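Local coordinates for petrobactin biosynthesis protein AsbB (Bacillus anthracis, PDB 3TO3) that catalyses the ATP-dependent condensation of spermidine with citryl-spermidine intermediates in the biosynthesis of the siderophore petrobactin, at residues B[181-186]-B[280-285]; B[134-139]-B[157-162]; B[151-156]-B[383-388]. All blocks are in the same frame, centred on the assembly; numbering follows the deposited sequence.

The three contacts cluster round one ATP molecule, their centres 11 to 14 Å apart. Both segments of contact 2 precede those of contact 1 in the sequence, while contact 3 spans residues 151 to 388, so it encloses contact 1 and interleaves with contact 2. Helix 150-156 joins them: it carries one side of contact 3, runs straight into loop 157-162 of contact 2, and its N155 amide nitrogen bonds to the carbonyl oxygens of Y183 and A280 in contact 1. Strands 278-280 and 383-386 belong to the same mixed sheet. Residues distant in sequence are thereby gathered at the phosphates (contact 1) and the adenine (contacts 2 and 3).

Contact 1 of 3, residues B[181-186]-B[280-285]; sequences YGYEFM and AQQSMR. With ATP (adenosine-5'-triphosphate), chain E.
The ring of Y183 lies against the backbone of Q282, whose CA sits over one ring face, 3.8 Å from the ring centroid and 14° off its normal, a CH-pi contact. Y183 CB lies 3.1 Å from Q281 O, and a chi1 of 78°, with CG between its own backbone N and carbonyl carbon, directs CG toward the 280-285 turn. Q282 CG continues the contact toward the far end of the ring, 4.1 Å from Y183 CZ. In the ring plane, M284 CG meets the edge at Y183 CD2, 3.8 Å away. An aromatic side chain suits this site because its flat face accepts a C-H group while its hydroxyl reaches on to the carbonyl oxygen of L157. A280 keeps its methyl beside Y183 CB, small enough to let the chains approach closely. Residues Q281 to M284 form a type I beta turn, closed by M284 N bonding to Q281 O, between strands 278-280 and 286-289 of the mixed sheet. S283, within the turn, and R285, just after it, belong to the ATP site of this IucA/IucC family ligase. S283 OG donates to ATP O1B at 2.8 Å, and R285 NE reaches the same oxygen at 2.9 Å near the guanidinium plane. R285 NH2 bonds to ATP O2B at 3.1 Å, so the cation would offset phosphate charge. The Q282 amide is engaged at both ends, OE1 with N388 ND2 and NE2 with E154 OE1. The selenomethionine M284 bends at chi3 (59°), placing CE 3.2 Å from Y181 O, and a water donates to both Y181 O and M284 O.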
loop_
_atom_site.group_PDB
_atom_site.type_symbol
_atom_site.label_atom_id
_atom_site.label_comp_id
_atom_site.label_asym_id
_atom_site.label_seq_id
_atom_site.Cartn_x
_atom_site.Cartn_y
_atom_site.Cartn_z
ATOM N N TYR B 181 -1.731 16.296 7.099
ATOM C CA TYR B 181 -0.675 16.773 6.223
ATOM C C TYR B 181 -1.033 17.409 4.892
ATOM O O TYR B 181 -0.149 17.968 4.233
ATOM C CB TYR B 181 0.321 15.638 6.012
ATOM C CG TYR B 181 0.748 15.107 7.327
ATOM C CD1 TYR B 181 1.478 15.909 8.213
ATOM C CD2 TYR B 181 0.411 13.825 7.718
ATOM C CE1 TYR B 181 1.862 15.432 9.472
ATOM C CE2 TYR B 181 0.799 13.328 8.967
ATOM C CZ TYR B 181 1.523 14.131 9.836
ATOM O OH TYR B 181 1.883 13.640 11.066
ATOM N N GLY B 182 -2.311 17.376 4.507
ATOM C CA GLY B 182 -2.697 17.908 3.210
ATOM C C GLY B 182 -2.510 19.416 3.263
ATOM O O GLY B 182 -2.862 20.074 4.255
ATOM N N TYR B 183 -1.924 19.964 2.210
ATOM C CA TYR B 183 -1.550 21.356 2.216
ATOM C C TYR B 183 -2.774 22.283 2.309
ATOM O O TYR B 183 -2.651 23.433 2.729
ATOM C CB TYR B 183 -0.673 21.687 1.001
ATOM C CG TYR B 183 -1.399 21.859 -0.335
ATOM C CD1 TYR B 183 -2.109 23.030 -0.623
ATOM C CD2 TYR B 183 -1.333 20.874 -1.325
ATOM C CE1 TYR B 183 -2.761 23.208 -1.863
ATOM C CE2 TYR B 183 -1.973 21.040 -2.569
ATOM C CZ TYR B 183 -2.689 22.206 -2.827
ATOM O OH TYR B 183 -3.328 22.366 -4.042
ATOM N N GLU B 184 -3.950 21.788 1.931
ATOM C CA GLU B 184 -5.175 22.600 2.012
ATOM C C GLU B 184 -5.507 22.992 3.454
ATOM O O GLU B 184 -6.167 24.016 3.694
ATOM C CB GLU B 184 -6.401 21.864 1.427
ATOM C CG GLU B 184 -6.259 21.388 -0.014
ATOM C CD GLU B 184 -5.916 19.898 -0.117
ATOM O OE1 GLU B 184 -5.123 19.399 0.717
ATOM O OE2 GLU B 184 -6.458 19.225 -1.024
ATOM N N PHE B 185 -5.095 22.153 4.402
ATOM C CA PHE B 185 -5.527 22.326 5.780
ATOM C C PHE B 185 -4.592 23.151 6.655
ATOM O O PHE B 185 -4.951 23.514 7.778
ATOM C CB PHE B 185 -5.918 20.980 6.387
ATOM C CG PHE B 185 -6.791 20.184 5.479
ATOM C CD1 PHE B 185 -6.272 19.118 4.753
ATOM C CD2 PHE B 185 -8.115 20.553 5.275
ATOM C CE1 PHE B 185 -7.072 18.393 3.878
ATOM C CE2 PHE B 185 -8.918 19.834 4.413
ATOM C CZ PHE B 185 -8.380 18.731 3.717
HETATM N N MSE B 186 -3.421 23.464 6.112
HETATM C CA MSE B 186 -2.492 24.440 6.708
HETATM C C MSE B 186 -2.190 24.131 8.150
HETATM O O MSE B 186 -2.190 25.026 8.988
HETATM C CB MSE B 186 -3.068 25.845 6.641
HETATM C CG MSE B 186 -3.116 26.425 5.254
HETATM SE SE MSE B 186 -3.648 28.296 5.338
HETATM C CE MSE B 186 -5.538 28.049 5.720
ATOM N N ALA B 280 3.108 22.794 5.043
ATOM C CA ALA B 280 3.340 22.318 3.674
ATOM C C ALA B 280 2.946 23.341 2.641
ATOM O O ALA B 280 2.012 24.091 2.867
ATOM C CB ALA B 280 2.569 21.006 3.391
ATOM N N GLN B 281 3.656 23.341 1.511
ATOM C CA GLN B 281 3.244 24.039 0.284
ATOM C C GLN B 281 2.438 23.116 -0.655
ATOM O O GLN B 281 2.081 22.006 -0.278
ATOM C CB GLN B 281 4.473 24.558 -0.446
ATOM C CG GLN B 281 5.347 25.423 0.434
ATOM C CD GLN B 281 6.470 26.114 -0.338
ATOM O OE1 GLN B 281 7.345 25.453 -0.905
ATOM N NE2 GLN B 281 6.448 27.454 -0.357
ATOM N N GLN B 282 2.165 23.567 -1.876
ATOM C CA GLN B 282 1.431 22.761 -2.848
ATOM C C GLN B 282 2.064 21.408 -3.069
ATOM O O GLN B 282 1.377 20.463 -3.431
ATOM C CB GLN B 282 1.378 23.464 -4.200
ATOM C CG GLN B 282 0.317 24.553 -4.318
ATOM C CD GLN B 282 0.336 25.224 -5.685
ATOM O OE1 GLN B 282 -0.573 25.019 -6.488
ATOM N NE2 GLN B 282 1.388 26.019 -5.963
ATOM N N SER B 283 3.376 21.320 -2.868
ATOM C CA SER B 283 4.142 20.097 -3.125
ATOM C C SER B 283 3.986 19.075 -2.008
ATOM O O SER B 283 4.127 17.865 -2.221
ATOM C CB SER B 283 5.625 20.435 -3.416
ATOM O OG SER B 283 6.551 19.903 -2.472
HETATM N N MSE B 284 3.739 19.585 -0.811
HETATM C CA MSE B 284 3.526 18.796 0.410
HETATM C C MSE B 284 4.749 18.121 1.043
HETATM O O MSE B 284 4.757 17.917 2.250
HETATM C CB MSE B 284 2.493 17.730 0.175
HETATM C CG MSE B 284 1.101 18.307 0.182
HETATM SE SE MSE B 284 -0.158 16.889 0.144
HETATM C CE MSE B 284 0.400 15.989 1.786
ATOM N N ARG B 285 5.816 17.895 0.288
ATOM C CA ARG B 285 7.062 17.434 0.894
ATOM C C ARG B 285 7.992 18.635 1.057
ATOM O O ARG B 285 9.088 18.528 1.575
ATOM C CB ARG B 285 7.701 16.292 0.096
ATOM C CG ARG B 285 7.875 16.626 -1.349
ATOM C CD ARG B 285 8.780 15.649 -2.045
ATOM N NE ARG B 285 8.896 15.981 -3.457
ATOM C CZ ARG B 285 9.708 15.371 -4.309
ATOM N NH1 ARG B 285 10.489 14.392 -3.882
ATOM N NH2 ARG B 285 9.736 15.739 -5.589
HETATM P PB ATP E . 8.125 19.239 -5.845
HETATM O O1B ATP E . 8.058 18.602 -4.480
HETATM O O2B ATP E . 9.162 18.535 -6.680
HETATM O O3B ATP E . 8.458 20.769 -5.696
HETATM P PA ATP E . 6.073 17.808 -6.909
HETATM O O1A ATP E . 6.573 16.750 -5.946
HETATM O O2A ATP E . 6.359 17.459 -8.365
HETATM O O3A ATP E . 6.744 19.170 -6.575
HETATM O "O5'" ATP E . 4.522 17.933 -6.690
HETATM C "C5'" ATP E . 3.871 19.129 -6.903
HETATM C "C4'" ATP E . 2.458 19.070 -7.064
HETATM O "O4'" ATP E . 1.985 20.287 -7.734
HETATM C "C3'" ATP E . 2.079 17.943 -7.947
HETATM O "O3'" ATP E . 1.246 17.079 -7.276
HETATM C "C2'" ATP E . 1.391 18.569 -9.089
HETATM O "O2'" ATP E . 0.358 17.790 -9.525
HETATM C "C1'" ATP E . 0.904 19.849 -8.500
HETATM N N9 ATP E . 0.464 20.842 -9.444
HETATM C C8 ATP E . -0.719 21.477 -9.371
HETATM N N7 ATP E . -0.792 22.330 -10.402
HETATM C C5 ATP E . 0.344 22.250 -11.131
HETATM C C6 ATP E . 0.793 22.907 -12.286
HETATM N N6 ATP E . -0.048 23.886 -12.916
HETATM N N1 ATP E . 2.012 22.600 -12.786
HETATM C C2 ATP E . 2.787 21.675 -12.182
HETATM N N3 ATP E . 2.381 21.023 -11.069
HETATM C C4 ATP E . 1.166 21.289 -10.520
HETATM O O HOH W 1 3.043 17.542 4.246
#

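Contact 2 of 3, residues B[134-139]-B[157-162]; sequences IAQYER and LIDGHP. With ATP (adenosine-5'-triphosphate), chain E.
D159 OD1 faces two side chains at the C-terminal end of helix 115-138, Q136 and R139, and this small polar network ties the helix end to the loop that lines the adenine pocket of an IucA/IucC-family synthetase. Q136 NE2 donates to D159 OD1 in a weak bond of 3.2 Å, the amide and carboxylate planes nearly aligned. R139 NH1 approaches the same oxygen at 3.5 Å as a long salt bridge, its guanidinium turned 64° from the carboxylate. The two donors are coupled to each other: R139 NH1 donates to Q136 OE1 at 2.9 Å and 154°, in the carbonyl plane on a lone pair and in the guanidinium plane as well, and a bend at chi3 (-56°) places NE on the way to this bond. A water completes the link, accepting from R139 NH1 and donating to D159 OD2. An aspartate fits here, since its two oxygens can meet the cation directly and through the water.

I158 supplies the apolar half of the contact. Its CG1 lies over the centre of the R139 guanidinium, 4.0 Å above the plane. Its CD1 packs against A135 O and, at 4.0 Å, A135 CB on the helix, and against the aliphatic part of R139; the small alanine allows the close approach.

In the second shell, D132 OD1 takes another bond from Q136 NE2. On the loop side, K168 bonds to I158 O and R26 to D159 O. Beyond D159 the chain turns at G160, whose phi is positive, and enters the ATP site: H161 N lies 3.4 Å from ATP C8, and H161 CD2 comes 3.4 Å from ATP C5.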
loop_
_atom_site.group_PDB
_atom_site.type_symbol
_atom_site.label_atom_id
_atom_site.label_comp_id
_atom_site.label_asym_id
_atom_site.label_seq_id
_atom_site.Cartn_x
_atom_site.Cartn_y
_atom_site.Cartn_z
ATOM N N ILE B 134 -13.076 16.403 -0.270
ATOM C CA ILE B 134 -12.928 16.945 1.085
ATOM C C ILE B 134 -12.358 18.374 1.033
ATOM O O ILE B 134 -12.810 19.287 1.753
ATOM C CB ILE B 134 -12.006 16.057 1.947
ATOM C CG1 ILE B 134 -12.567 14.642 1.991
ATOM C CG2 ILE B 134 -11.898 16.607 3.382
ATOM C CD1 ILE B 134 -11.529 13.576 2.193
ATOM N N ALA B 135 -11.370 18.585 0.174
ATOM C CA ALA B 135 -10.823 19.941 0.069
ATOM C C ALA B 135 -11.862 20.975 -0.465
ATOM O O ALA B 135 -12.009 22.056 0.110
ATOM C CB ALA B 135 -9.547 19.961 -0.742
ATOM N N GLN B 136 -12.550 20.655 -1.561
ATOM C CA GLN B 136 -13.565 21.559 -2.123
ATOM C C GLN B 136 -14.678 21.786 -1.094
ATOM O O GLN B 136 -15.249 22.860 -1.020
ATOM C CB GLN B 136 -14.168 21.005 -3.410
ATOM C CG GLN B 136 -13.163 20.805 -4.529
ATOM C CD GLN B 136 -12.438 22.080 -4.871
ATOM O OE1 GLN B 136 -13.049 23.142 -4.940
ATOM N NE2 GLN B 136 -11.124 21.996 -5.042
ATOM N N TYR B 137 -14.969 20.775 -0.284
ATOM C CA TYR B 137 -16.022 20.925 0.692
ATOM C C TYR B 137 -15.613 21.825 1.874
ATOM O O TYR B 137 -16.429 22.556 2.409
ATOM C CB TYR B 137 -16.475 19.562 1.181
ATOM C CG TYR B 137 -17.565 19.638 2.204
ATOM C CD1 TYR B 137 -18.873 19.839 1.809
ATOM C CD2 TYR B 137 -17.297 19.491 3.566
ATOM C CE1 TYR B 137 -19.907 19.913 2.734
ATOM C CE2 TYR B 137 -18.333 19.560 4.517
ATOM C CZ TYR B 137 -19.643 19.778 4.076
ATOM O OH TYR B 137 -20.707 19.862 4.942
ATOM N N GLU B 138 -14.345 21.797 2.264
ATOM C CA GLU B 138 -13.892 22.626 3.379
ATOM C C GLU B 138 -13.624 24.092 3.037
ATOM O O GLU B 138 -13.596 24.930 3.939
ATOM C CB GLU B 138 -12.652 22.013 4.027
ATOM C CG GLU B 138 -12.968 20.743 4.773
ATOM C CD GLU B 138 -13.722 21.008 6.066
ATOM O OE1 GLU B 138 -14.795 20.391 6.276
ATOM O OE2 GLU B 138 -13.230 21.822 6.884
ATOM N N ARG B 139 -13.449 24.394 1.745
ATOM C CA ARG B 139 -13.055 25.729 1.290
ATOM C C ARG B 139 -14.158 26.763 1.506
ATOM O O ARG B 139 -15.347 26.453 1.339
ATOM C CB ARG B 139 -12.622 25.715 -0.182
ATOM C CG ARG B 139 -13.776 25.722 -1.196
ATOM C CD ARG B 139 -13.291 25.622 -2.663
ATOM N NE ARG B 139 -12.325 26.665 -3.042
ATOM C CZ ARG B 139 -11.683 26.731 -4.213
ATOM N NH1 ARG B 139 -11.879 25.812 -5.155
ATOM N NH2 ARG B 139 -10.835 27.731 -4.446
ATOM N N LEU B 157 -4.740 27.903 -3.052
ATOM C CA LEU B 157 -5.087 27.349 -4.350
ATOM C C LEU B 157 -5.067 25.861 -4.130
ATOM O O LEU B 157 -4.019 25.209 -4.129
ATOM C CB LEU B 157 -4.016 27.661 -5.394
ATOM C CG LEU B 157 -3.448 29.054 -5.567
ATOM C CD1 LEU B 157 -2.202 28.917 -6.440
ATOM C CD2 LEU B 157 -4.487 29.976 -6.179
ATOM N N ILE B 158 -6.259 25.319 -4.035
ATOM C CA ILE B 158 -6.419 23.918 -3.725
ATOM C C ILE B 158 -6.726 23.075 -4.959
ATOM O O ILE B 158 -6.984 21.890 -4.840
ATOM C CB ILE B 158 -7.451 23.725 -2.599
ATOM C CG1 ILE B 158 -8.866 24.022 -3.124
ATOM C CG2 ILE B 158 -7.050 24.610 -1.346
ATOM C CD1 ILE B 158 -9.925 23.708 -2.122
ATOM N N ASP B 159 -6.749 23.684 -6.140
ATOM C CA ASP B 159 -7.282 22.958 -7.300
ATOM C C ASP B 159 -6.344 21.896 -7.877
ATOM O O ASP B 159 -6.797 20.875 -8.410
ATOM C CB ASP B 159 -7.816 23.916 -8.381
ATOM C CG ASP B 159 -9.176 24.546 -7.990
ATOM O OD1 ASP B 159 -9.981 23.850 -7.325
ATOM O OD2 ASP B 159 -9.424 25.734 -8.329
ATOM N N GLY B 160 -5.038 22.106 -7.744
ATOM C CA GLY B 160 -4.104 21.145 -8.293
ATOM C C GLY B 160 -4.123 21.208 -9.810
ATOM O O GLY B 160 -4.583 22.176 -10.424
ATOM N N HIS B 161 -3.633 20.155 -10.425
ATOM C CA HIS B 161 -3.331 20.185 -11.838
ATOM C C HIS B 161 -4.572 20.152 -12.736
ATOM O O HIS B 161 -5.467 19.333 -12.549
ATOM C CB HIS B 161 -2.407 19.016 -12.166
ATOM C CG HIS B 161 -1.466 19.303 -13.280
ATOM N ND1 HIS B 161 -1.865 19.296 -14.602
ATOM C CD2 HIS B 161 -0.145 19.619 -13.276
ATOM C CE1 HIS B 161 -0.824 19.594 -15.365
ATOM N NE2 HIS B 161 0.232 19.796 -14.587
ATOM N N PRO B 162 -4.625 21.088 -13.690
ATOM C CA PRO B 162 -5.643 21.303 -14.746
ATOM C C PRO B 162 -5.593 20.257 -15.896
ATOM O O PRO B 162 -6.533 20.157 -16.700
ATOM C CB PRO B 162 -5.354 22.743 -15.235
ATOM C CG PRO B 162 -3.810 22.887 -15.017
ATOM C CD PRO B 162 -3.477 22.027 -13.794
HETATM P PB ATP E . 8.125 19.239 -5.845
HETATM O O1B ATP E . 8.058 18.602 -4.480
HETATM O O2B ATP E . 9.162 18.535 -6.680
HETATM O O3B ATP E . 8.458 20.769 -5.696
HETATM P PA ATP E . 6.073 17.808 -6.909
HETATM O O1A ATP E . 6.573 16.750 -5.946
HETATM O O2A ATP E . 6.359 17.459 -8.365
HETATM O O3A ATP E . 6.744 19.170 -6.575
HETATM O "O5'" ATP E . 4.522 17.933 -6.690
HETATM C "C5'" ATP E . 3.871 19.129 -6.903
HETATM C "C4'" ATP E . 2.458 19.070 -7.064
HETATM O "O4'" ATP E . 1.985 20.287 -7.734
HETATM C "C3'" ATP E . 2.079 17.943 -7.947
HETATM O "O3'" ATP E . 1.246 17.079 -7.276
HETATM C "C2'" ATP E . 1.391 18.569 -9.089
HETATM O "O2'" ATP E . 0.358 17.790 -9.525
HETATM C "C1'" ATP E . 0.904 19.849 -8.500
HETATM N N9 ATP E . 0.464 20.842 -9.444
HETATM C C8 ATP E . -0.719 21.477 -9.371
HETATM N N7 ATP E . -0.792 22.330 -10.402
HETATM C C5 ATP E . 0.344 22.250 -11.131
HETATM C C6 ATP E . 0.793 22.907 -12.286
HETATM N N6 ATP E . -0.048 23.886 -12.916
HETATM N N1 ATP E . 2.012 22.600 -12.786
HETATM C C2 ATP E . 2.787 21.675 -12.182
HETATM N N3 ATP E . 2.381 21.023 -11.069
HETATM C C4 ATP E . 1.166 21.289 -10.520
HETATM O O HOH W 2 -12.022 26.531 -7.918
#

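Contact 3 of 3, residues B[151-156]-B[383-388]; sequences DELENH and DAVPFN. With ATP (adenosine-5'-triphosphate), chain E.
L153 reaches from helix 150-156 onto the end of strand 383-386, and its CB and its CD1 branch each find a partner on the strand. CB lies 4.1 Å from P386 CD. CG is held anti to the carbonyl carbon (chi1 -80°), and from it CD1 extends to V385, 3.7 Å from CG2 and almost as near to CB. Leucine suits this position because one branch, CD1, rests against the valine while CB stays on the proline ring. Over residues 151-156 and 383-386 helix and strand run almost parallel, their axes 7.5 Å apart at closest approach and 16° from alignment. The strand pairs antiparallel with 443-448 in the mixed sheet, where D383, V385 and F387 make the backbone bonds to that neighbour. P386 falls between these bonding residues, so the pairing with 443-448 does not call on the N-H that proline lacks, and its ring is turned toward the helix.

The side chains of E154, next in the helix, and P386 pass antiparallel. A bend at chi2 (-83°) swings E154 CD round, and OE2 packs 4.0 Å from P386 CB. Beyond the strand, N388 brings the chain to the nucleotide, its CB 3.4 Å from ATP N6. No hydrogen bond joins helix to strand here; the contact is van der Waals in kind, chiefly between apolar carbons. If the buried E154 is ionised, its carboxylate would be stabilised by the polar groups of Q282 at OE1 and, weakly, of Y150 at OE2, rather than by the strand.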
loop_
_atom_site.group_PDB
_atom_site.type_symbol
_atom_site.label_atom_id
_atom_site.label_comp_id
_atom_site.label_asym_id
_atom_site.label_seq_id
_atom_site.Cartn_x
_atom_site.Cartn_y
_atom_site.Cartn_z
ATOM N N ASP B 151 2.369 33.205 0.848
ATOM C CA ASP B 151 2.215 32.007 1.647
ATOM C C ASP B 151 0.761 31.583 1.744
ATOM O O ASP B 151 0.471 30.396 1.662
ATOM C CB ASP B 151 2.822 32.209 3.038
ATOM C CG ASP B 151 4.303 32.438 2.985
ATOM O OD1 ASP B 151 4.969 31.736 2.204
ATOM O OD2 ASP B 151 4.795 33.340 3.705
ATOM N N GLU B 152 -0.131 32.565 1.909
ATOM C CA GLU B 152 -1.576 32.343 1.968
ATOM C C GLU B 152 -2.105 31.763 0.664
ATOM O O GLU B 152 -2.965 30.876 0.678
ATOM C CB GLU B 152 -2.318 33.640 2.294
ATOM C CG GLU B 152 -2.611 33.883 3.771
ATOM C CD GLU B 152 -2.902 35.365 4.081
ATOM O OE1 GLU B 152 -2.873 36.207 3.147
ATOM O OE2 GLU B 152 -3.152 35.688 5.269
ATOM N N LEU B 153 -1.589 32.239 -0.467
ATOM C CA LEU B 153 -2.013 31.686 -1.757
ATOM C C LEU B 153 -1.538 30.255 -2.019
ATOM O O LEU B 153 -2.280 29.462 -2.605
ATOM C CB LEU B 153 -1.586 32.585 -2.903
ATOM C CG LEU B 153 -2.483 33.793 -3.135
ATOM C CD1 LEU B 153 -1.767 34.802 -4.009
ATOM C CD2 LEU B 153 -3.786 33.318 -3.775
ATOM N N GLU B 154 -0.307 29.926 -1.624
ATOM C CA GLU B 154 0.172 28.566 -1.830
ATOM C C GLU B 154 -0.869 27.592 -1.294
ATOM O O GLU B 154 -1.246 26.655 -1.996
ATOM C CB GLU B 154 1.540 28.305 -1.182
ATOM C CG GLU B 154 2.758 28.734 -2.016
ATOM C CD GLU B 154 3.193 27.708 -3.082
ATOM O OE1 GLU B 154 2.679 26.568 -3.095
ATOM O OE2 GLU B 154 4.075 28.050 -3.911
ATOM N N ASN B 155 -1.338 27.816 -0.065
ATOM C CA ASN B 155 -2.305 26.893 0.548
ATOM C C ASN B 155 -3.769 27.144 0.187
ATOM O O ASN B 155 -4.616 26.266 0.361
ATOM C CB ASN B 155 -2.142 26.847 2.068
ATOM C CG ASN B 155 -0.731 26.457 2.484
ATOM O OD1 ASN B 155 0.108 27.313 2.802
ATOM N ND2 ASN B 155 -0.454 25.160 2.459
ATOM N N HIS B 156 -4.075 28.321 -0.343
ATOM C CA HIS B 156 -5.447 28.565 -0.780
ATOM C C HIS B 156 -5.762 28.189 -2.240
ATOM O O HIS B 156 -6.939 28.072 -2.609
ATOM C CB HIS B 156 -5.947 29.960 -0.368
ATOM C CG HIS B 156 -6.221 30.072 1.104
ATOM N ND1 HIS B 156 -7.306 29.468 1.708
ATOM C CD2 HIS B 156 -5.530 30.683 2.101
ATOM C CE1 HIS B 156 -7.280 29.716 3.008
ATOM N NE2 HIS B 156 -6.214 30.451 3.272
ATOM N N ASP B 383 4.668 41.622 -3.566
ATOM C CA ASP B 383 4.205 40.314 -3.073
ATOM C C ASP B 383 4.412 39.259 -4.167
ATOM O O ASP B 383 4.986 39.555 -5.224
ATOM C CB ASP B 383 2.741 40.344 -2.600
ATOM C CG ASP B 383 2.474 39.389 -1.411
ATOM O OD1 ASP B 383 3.176 38.341 -1.263
ATOM O OD2 ASP B 383 1.554 39.703 -0.619
ATOM N N ALA B 384 3.959 38.034 -3.924
ATOM C CA ALA B 384 4.274 36.944 -4.831
ATOM C C ALA B 384 3.113 35.993 -4.922
ATOM O O ALA B 384 2.400 35.785 -3.949
ATOM C CB ALA B 384 5.531 36.182 -4.354
ATOM N N VAL B 385 2.942 35.395 -6.091
ATOM C CA VAL B 385 1.896 34.412 -6.278
ATOM C C VAL B 385 2.499 33.231 -7.040
ATOM O O VAL B 385 3.276 33.422 -7.963
ATOM C CB VAL B 385 0.666 35.051 -7.055
ATOM C CG1 VAL B 385 1.116 35.706 -8.329
ATOM C CG2 VAL B 385 -0.361 34.016 -7.388
ATOM N N PRO B 386 2.126 32.002 -6.668
ATOM C CA PRO B 386 2.545 30.842 -7.464
ATOM C C PRO B 386 2.044 30.955 -8.887
ATOM O O PRO B 386 0.909 31.374 -9.112
ATOM C CB PRO B 386 1.870 29.657 -6.773
ATOM C CG PRO B 386 0.974 30.232 -5.717
ATOM C CD PRO B 386 1.434 31.620 -5.428
ATOM N N PHE B 387 2.864 30.564 -9.848
ATOM C CA PHE B 387 2.547 30.877 -11.226
ATOM C C PHE B 387 1.259 30.206 -11.714
ATOM O O PHE B 387 0.477 30.832 -12.410
ATOM C CB PHE B 387 3.735 30.614 -12.137
ATOM C CG PHE B 387 3.617 31.243 -13.492
ATOM C CD1 PHE B 387 4.105 32.509 -13.718
ATOM C CD2 PHE B 387 3.009 30.569 -14.536
ATOM C CE1 PHE B 387 4.020 33.085 -14.976
ATOM C CE2 PHE B 387 2.912 31.144 -15.775
ATOM C CZ PHE B 387 3.429 32.404 -16.000
ATOM N N ASN B 388 1.004 28.964 -11.320
ATOM C CA ASN B 388 -0.288 28.362 -11.641
ATOM C C ASN B 388 -1.491 29.062 -10.957
ATOM O O ASN B 388 -2.635 28.875 -11.341
ATOM C CB ASN B 388 -0.298 26.857 -11.359
ATOM C CG ASN B 388 -0.124 26.533 -9.881
ATOM O OD1 ASN B 388 0.692 27.143 -9.181
ATOM N ND2 ASN B 388 -0.884 25.552 -9.404
HETATM P PB ATP E . 8.125 19.239 -5.845
HETATM O O1B ATP E . 8.058 18.602 -4.480
HETATM O O2B ATP E . 9.162 18.535 -6.680
HETATM O O3B ATP E . 8.458 20.769 -5.696
HETATM P PA ATP E . 6.073 17.808 -6.909
HETATM O O1A ATP E . 6.573 16.750 -5.946
HETATM O O2A ATP E . 6.359 17.459 -8.365
HETATM O O3A ATP E . 6.744 19.170 -6.575
HETATM O "O5'" ATP E . 4.522 17.933 -6.690
HETATM C "C5'" ATP E . 3.871 19.129 -6.903
HETATM C "C4'" ATP E . 2.458 19.070 -7.064
HETATM O "O4'" ATP E . 1.985 20.287 -7.734
HETATM C "C3'" ATP E . 2.079 17.943 -7.947
HETATM O "O3'" ATP E . 1.246 17.079 -7.276
HETATM C "C2'" ATP E . 1.391 18.569 -9.089
HETATM O "O2'" ATP E . 0.358 17.790 -9.525
HETATM C "C1'" ATP E . 0.904 19.849 -8.500
HETATM N N9 ATP E . 0.464 20.842 -9.444
HETATM C C8 ATP E . -0.719 21.477 -9.371
HETATM N N7 ATP E . -0.792 22.330 -10.402
HETATM C C5 ATP E . 0.344 22.250 -11.131
HETATM C C6 ATP E . 0.793 22.907 -12.286
HETATM N N6 ATP E . -0.048 23.886 -12.916
HETATM N N1 ATP E . 2.012 22.600 -12.786
HETATM C C2 ATP E . 2.787 21.675 -12.182
HETATM N N3 ATP E . 2.381 21.023 -11.069
HETATM C C4 ATP E . 1.166 21.289 -10.520
#